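Lyase/mutase (Burkholderia cenocepacia, PDB 4LSB) is a magnesium-binding lyase/mutase-type protein of the phosphoenolpyruvate phosphomutase family, with a TIM-barrel fold. Local coordinates at residues A16-A21 against G89-A94; D126-G129 against I135-R138; A257-R262 against F266-A271. All coordinates share one frame; numbering follows the deposited sequence.

Contact 1: residues A16-A21 against G89-A94; sequences ARHAEA and GLPVSA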
# COMPACT_ATOMS: atom_id res chain seq x y z
N ALA B 16 -3.09 15.99 -22.62
CA ALA B 16 -2.83 15.82 -24.04
C ALA B 16 -1.36 15.47 -24.31
O ALA B 16 -1.08 14.65 -25.18
CB ALA B 16 -3.23 17.06 -24.80
N ARG B 17 -0.45 16.05 -23.54
CA ARG B 17 0.99 15.75 -23.66
C ARG B 17 1.22 14.29 -23.28
O ARG B 17 1.86 13.58 -24.00
CB ARG B 17 1.87 16.65 -22.78
N HIS B 18 0.66 13.86 -22.15
CA HIS B 18 0.80 12.47 -21.74
C HIS B 18 0.18 11.51 -22.71
O HIS B 18 0.72 10.42 -22.94
CB HIS B 18 0.17 12.24 -20.38
CG HIS B 18 0.95 12.84 -19.28
ND1 HIS B 18 0.45 12.97 -18.01
CD2 HIS B 18 2.22 13.30 -19.24
CE1 HIS B 18 1.37 13.49 -17.23
NE2 HIS B 18 2.46 13.71 -17.95
N ALA B 19 -0.89 11.95 -23.37
CA ALA B 19 -1.61 11.07 -24.31
C ALA B 19 -0.75 10.78 -25.52
O ALA B 19 -0.66 9.64 -26.02
CB ALA B 19 -2.95 11.68 -24.73
N GLU B 20 -0.10 11.83 -25.97
CA GLU B 20 0.79 11.67 -27.11
C GLU B 20 2.03 10.90 -26.77
O GLU B 20 2.49 10.07 -27.57
CB GLU B 20 1.20 13.03 -27.70
CG GLU B 20 2.12 12.88 -28.92
CD GLU B 20 1.55 12.01 -30.06
OE1 GLU B 20 0.33 12.05 -30.36
OE2 GLU B 20 2.36 11.26 -30.68
N ALA B 21 2.62 11.20 -25.63
CA ALA B 21 3.79 10.44 -25.19
C ALA B 21 3.45 8.93 -25.08
O ALA B 21 4.22 8.04 -25.48
CB ALA B 21 4.31 11.01 -23.88
N GLY B 89 2.66 11.60 -12.15
CA GLY B 89 3.10 12.61 -13.20
C GLY B 89 3.38 11.96 -14.55
O GLY B 89 3.97 12.58 -15.44
N LEU B 90 2.90 10.73 -14.73
CA LEU B 90 3.09 9.98 -15.94
C LEU B 90 1.75 9.64 -16.60
O LEU B 90 0.73 9.52 -15.93
CB LEU B 90 3.80 8.63 -15.58
CG LEU B 90 5.26 8.71 -15.13
CD1 LEU B 90 5.80 7.32 -14.68
CD2 LEU B 90 6.07 9.35 -16.25
N PRO B 91 1.77 9.34 -17.91
CA PRO B 91 0.60 8.71 -18.50
C PRO B 91 0.12 7.44 -17.79
O PRO B 91 0.93 6.61 -17.40
CB PRO B 91 1.04 8.37 -19.94
CG PRO B 91 2.42 8.88 -20.05
CD PRO B 91 2.97 9.22 -18.74
N VAL B 92 -1.19 7.36 -17.58
CA VAL B 92 -1.82 6.24 -16.87
C VAL B 92 -2.83 5.52 -17.76
O VAL B 92 -3.77 6.13 -18.28
CB VAL B 92 -2.55 6.70 -15.59
CG1 VAL B 92 -3.33 5.57 -14.96
CG2 VAL B 92 -1.56 7.26 -14.60
N SER B 93 -2.61 4.24 -17.95
CA SER B 93 -3.57 3.35 -18.57
C SER B 93 -4.35 2.68 -17.49
O SER B 93 -3.78 2.00 -16.63
CB SER B 93 -2.88 2.26 -19.39
OG SER B 93 -3.84 1.67 -20.26
N ALA B 94 -5.66 2.83 -17.55
CA ALA B 94 -6.54 2.33 -16.53
C ALA B 94 -7.13 0.98 -16.84
O ALA B 94 -7.69 0.75 -17.88
CB ALA B 94 -7.68 3.31 -16.35
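His18 on helix 14-25 packs on Pro91, just ahead of strand 92-95, in a small, partly buried contact at the N-terminal end of that strand. The two CA atoms are 5.0 Å apart, so helix and chain come close. The imidazole carries much of the contact. Its chi1 of -72° sets CG anti to the carbonyl carbon and directs the ring along the loop 89-91. One ring face is covered by the peptide link between Leu90 and Pro91. Leu90 C and Pro91 N both lie above this face, displaced toward the rim. His18 ND1 is 3.8 Å from Leu90 C. Further along the ring, on the same side of its plane, Gly89 O comes obliquely within 3.1 Å of His18 NE2, but the angle is poor and no hydrogen bond forms. The pyrrolidine ring fits nearer the helix backbone. Pro91 CB is 3.6 Å from His18 O and 4.0 Å from His18 CB, and the two side chains cross at about a right angle. Gly89 follows helix 74-88 and leaves helical geometry with a positive phi of 67°, and the chain then turns into the strand. Phe22, one turn along helix 14-25, also touches Pro91 and extends the packing to Ser93. Backbone bonds from Pro91 to Leu54 and from Val92 to Val120 tie this region to the neighbouring strands. Contact 1 thus sets an N-terminal helix against the loop from helix 74-88 to strand 92-95, a helix-to-strand connection of the TIM barrel.

Contact 2: residues D126-G129 against I135-R138; sequences DATG and IYAR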
# COMPACT_ATOMS: atom_id res chain seq x y z
N ASP B 126 -13.55 -8.79 -22.03
CA ASP B 126 -14.79 -9.54 -22.43
C ASP B 126 -15.24 -10.63 -21.44
O ASP B 126 -15.84 -11.62 -21.83
CB ASP B 126 -14.61 -10.11 -23.85
CG ASP B 126 -13.39 -11.06 -23.97
OD1 ASP B 126 -12.85 -11.37 -22.92
OD2 ASP B 126 -13.02 -11.47 -25.09
N ALA B 127 -14.92 -10.46 -20.17
CA ALA B 127 -15.40 -11.34 -19.12
C ALA B 127 -16.68 -10.74 -18.58
O ALA B 127 -16.73 -9.58 -18.20
CB ALA B 127 -14.38 -11.49 -18.01
N THR B 128 -17.69 -11.60 -18.50
CA THR B 128 -19.05 -11.18 -18.14
C THR B 128 -19.17 -11.12 -16.63
O THR B 128 -20.01 -10.38 -16.09
CB THR B 128 -20.04 -12.23 -18.62
OG1 THR B 128 -19.70 -13.47 -18.02
CG2 THR B 128 -19.96 -12.41 -20.13
N GLY B 129 -18.35 -11.91 -15.94
CA GLY B 129 -18.50 -12.12 -14.50
C GLY B 129 -19.50 -13.21 -14.16
O GLY B 129 -19.70 -13.51 -12.99
N ILE B 135 -17.63 -15.46 -20.81
CA ILE B 135 -17.07 -14.59 -21.85
C ILE B 135 -18.23 -14.14 -22.72
O ILE B 135 -19.05 -14.96 -23.11
CB ILE B 135 -16.05 -15.33 -22.76
CG1 ILE B 135 -14.92 -15.93 -21.95
CG2 ILE B 135 -15.50 -14.39 -23.84
CD1 ILE B 135 -13.89 -14.94 -21.39
N TYR B 136 -18.32 -12.84 -23.00
CA TYR B 136 -19.37 -12.32 -23.87
C TYR B 136 -19.31 -12.98 -25.25
O TYR B 136 -18.24 -13.27 -25.76
CB TYR B 136 -19.28 -10.78 -24.09
CG TYR B 136 -19.55 -9.95 -22.86
CD1 TYR B 136 -20.85 -9.68 -22.41
CD2 TYR B 136 -18.50 -9.42 -22.16
CE1 TYR B 136 -21.07 -8.94 -21.27
CE2 TYR B 136 -18.70 -8.67 -21.03
CZ TYR B 136 -19.97 -8.41 -20.58
OH TYR B 136 -20.10 -7.69 -19.43
N ALA B 137 -20.47 -13.19 -25.87
CA ALA B 137 -20.50 -13.63 -27.27
C ALA B 137 -19.74 -12.66 -28.20
O ALA B 137 -19.72 -11.44 -27.98
CB ALA B 137 -21.94 -13.82 -27.74
N ARG B 138 -19.13 -13.20 -29.25
CA ARG B 138 -18.33 -12.43 -30.21
C ARG B 138 -18.99 -11.14 -30.68
O ARG B 138 -18.36 -10.08 -30.76
CB ARG B 138 -17.98 -13.29 -31.43
CG ARG B 138 -17.11 -12.66 -32.54
CD ARG B 138 -15.60 -12.89 -32.34
NE ARG B 138 -15.08 -14.20 -32.82
CZ ARG B 138 -14.67 -14.44 -34.07
NH1 ARG B 138 -14.73 -13.49 -35.00
NH2 ARG B 138 -14.19 -15.63 -34.41
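Asp126 O accepts a hydrogen bond from Tyr136 N at 3.0 Å, with an N-H...O angle of 156°. The donor is tilted 28° from the carbonyl plane. The same oxygen also receives a CA-H...O contact from Ile135 CA at 3.2 Å. Ala127 and Ile135 form a single backbone bridge. Thr128 packs on Tyr136 through a methyl group. This methyl, CG2, sits over the centre of one face of the Tyr136 ring, 3.6 Å from the centroid and close to the normal, a CH-pi contact. It gets there because CG2 is anti to the carbonyl carbon, beside the backbone N (chi1, measured to OG1, 58°). OG1 then lies between the backbone N and the carbonyl carbon, and bonds to Thr133 O and Arg130 N within the turn. Both segments belong to the loop from strand 121-125 to helix 138-153, a strand-to-helix connection of the TIM barrel. The bound magnesium ion lies about 8 Å from the side chain of Ala127. At the other end of the contact, Ile135 CG2 packs 3.9 Å from Asp126 CG, and the two side chains cross obliquely. The carboxylate is held from other parts of the chain: OD2 bonds to Tyr185 OH and OD1 to Glu166 N. Around the ring of Tyr136, Ala127 O comes obliquely to CE2 at 3.6 Å, while Asp126 CA lies at the edge in plane. Tyr136 OH bonds to Asp102 OD1 and Asn98 ND2, which fixes the far end of the ring, and Arg144 makes a cation-pi contact with the ring.

Contact 3: residues A257-R262 against F266-A271; sequences ATEMRR and FTFTQA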
# COMPACT_ATOMS: atom_id res chain seq x y z
N ALA B 257 6.05 -10.83 8.89
CA ALA B 257 5.02 -11.28 9.85
C ALA B 257 5.35 -12.64 10.48
O ALA B 257 5.26 -12.82 11.70
CB ALA B 257 3.68 -11.37 9.15
N THR B 258 5.79 -13.56 9.62
CA THR B 258 6.14 -14.92 9.99
C THR B 258 7.37 -14.93 10.89
O THR B 258 7.40 -15.63 11.89
CB THR B 258 6.41 -15.80 8.74
OG1 THR B 258 5.19 -15.93 8.01
CG2 THR B 258 6.94 -17.21 9.10
N GLU B 259 8.37 -14.12 10.55
CA GLU B 259 9.57 -14.06 11.36
C GLU B 259 9.16 -13.57 12.74
O GLU B 259 9.54 -14.15 13.79
CB GLU B 259 10.60 -13.09 10.74
CG GLU B 259 11.86 -13.00 11.59
CD GLU B 259 12.83 -11.91 11.16
OE1 GLU B 259 12.58 -11.24 10.15
OE2 GLU B 259 13.88 -11.79 11.83
N MET B 260 8.33 -12.51 12.79
CA MET B 260 7.95 -11.98 14.09
C MET B 260 7.17 -12.95 14.93
O MET B 260 7.42 -13.06 16.16
CB MET B 260 7.20 -10.66 13.97
CG MET B 260 8.11 -9.52 13.51
SD MET B 260 7.19 -7.97 13.48
CE MET B 260 6.16 -8.17 12.05
N ARG B 261 6.20 -13.63 14.32
CA ARG B 261 5.35 -14.59 15.06
C ARG B 261 6.14 -15.79 15.52
O ARG B 261 6.00 -16.20 16.65
CB ARG B 261 4.18 -15.06 14.20
CG ARG B 261 3.16 -13.99 13.89
CD ARG B 261 2.32 -13.60 15.10
NE ARG B 261 1.81 -14.79 15.77
CZ ARG B 261 1.58 -14.86 17.07
NH1 ARG B 261 1.80 -13.81 17.87
NH2 ARG B 261 1.12 -15.98 17.57
N ARG B 262 6.95 -16.36 14.64
CA ARG B 262 7.68 -17.58 14.92
C ARG B 262 8.94 -17.34 15.79
O ARG B 262 9.17 -18.07 16.76
CB ARG B 262 8.06 -18.30 13.60
N PHE B 266 13.35 -9.29 14.13
CA PHE B 266 13.04 -8.21 13.24
C PHE B 266 14.09 -8.01 12.15
O PHE B 266 14.30 -6.89 11.63
CB PHE B 266 12.91 -6.96 14.08
CG PHE B 266 11.91 -7.09 15.21
CD1 PHE B 266 10.56 -6.96 14.96
CD2 PHE B 266 12.32 -7.40 16.49
CE1 PHE B 266 9.62 -7.09 15.96
CE2 PHE B 266 11.39 -7.55 17.50
CZ PHE B 266 10.04 -7.39 17.24
N THR B 267 14.78 -9.10 11.80
CA THR B 267 15.89 -8.98 10.85
C THR B 267 15.38 -8.64 9.45
O THR B 267 16.10 -8.13 8.59
CB THR B 267 16.74 -10.27 10.79
OG1 THR B 267 15.95 -11.37 10.29
CG2 THR B 267 17.33 -10.56 12.13
N PHE B 268 14.09 -8.89 9.22
CA PHE B 268 13.49 -8.44 8.00
C PHE B 268 13.72 -6.93 7.69
O PHE B 268 13.68 -6.50 6.57
CB PHE B 268 12.01 -8.81 8.01
CG PHE B 268 11.17 -7.91 8.86
CD1 PHE B 268 10.79 -6.64 8.41
CD2 PHE B 268 10.73 -8.33 10.10
CE1 PHE B 268 9.97 -5.85 9.16
CE2 PHE B 268 9.94 -7.50 10.90
CZ PHE B 268 9.54 -6.27 10.41
N THR B 269 13.97 -6.13 8.74
CA THR B 269 14.07 -4.73 8.66
C THR B 269 15.36 -4.32 7.98
O THR B 269 15.46 -3.20 7.47
CB THR B 269 13.99 -4.07 10.07
OG1 THR B 269 15.07 -4.56 10.87
CG2 THR B 269 12.66 -4.35 10.81
N GLN B 270 16.34 -5.23 7.94
CA GLN B 270 17.64 -4.97 7.34
C GLN B 270 17.52 -4.73 5.83
O GLN B 270 18.17 -3.83 5.29
CB GLN B 270 18.61 -6.15 7.66
CG GLN B 270 18.86 -6.36 9.18
CD GLN B 270 19.88 -7.46 9.49
OE1 GLN B 270 20.32 -8.23 8.61
NE2 GLN B 270 20.26 -7.56 10.76
N ALA B 271 16.64 -5.46 5.17
CA ALA B 271 16.39 -5.22 3.71
C ALA B 271 15.36 -4.13 3.38
O ALA B 271 15.17 -3.82 2.22
CB ALA B 271 15.98 -6.49 3.04
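Glu259 receives three hydrogen bonds across the contact, all from Thr267 and Phe268. The shortest is from Thr267 OG1 to Glu259 OE2 at 2.6 Å. This hydroxyl meets OE2 35° out of the carboxylate plane. Thr267 N reaches the same oxygen at 2.8 Å, on the syn side and from the opposite face of the plane. Phe268 N donates to Glu259 OE1 at 2.9 Å, on the syn lone pair of that oxygen. Thr265 OG1 is a further partner of OE2. The acid extends to the turn because CG is anti to the backbone N (chi1 179°) and the chain stays straight beyond it. OE1 also lies in plane at the edge of the Phe268 ring, with the carboxylate and ring planes nearly perpendicular (82°). Beyond this polar group, Met260 packs against two aromatic rings. Its SD is 3.6 Å from Phe266 CE1, an oblique Met-aromatic contact. The same sulfur meets the Phe268 ring at its edge, 5.0 Å from the centroid. Met260 CG is 3.8 Å from Phe268 CE2. On the second subunit, Leu226 packs on Phe266 and Phe51 makes a cation-pi contact with Arg261. The carboxylate thus accepts two successive backbone N-H groups, of Thr267 and Phe268, where the chain turns back after helix 244-263. Its likely negative charge would suit the two amides and two hydroxyls directed at it.

The three contacts follow one another along the chain, and none nests within or crosses another. Contact 1 spans the longest separation. It brings the start of strand 92-95 back to helix 14-25, across 67 intervening residues that hold two strands and several helices. Contact 2 then closes a short loop between strand 121-125 and helix 138-153. Contact 3 closes the turn after helix 244-263, beside the second subunit. Centre to centre, it is about 28 Å between contacts 1 and 2, about 39 Å between 1 and 3 and about 44 Å between 2 and 3. Contacts 1 and 2 tie connections of the barrel; contact 3 joins the end of the helix after the last barrel strand to the chain that follows.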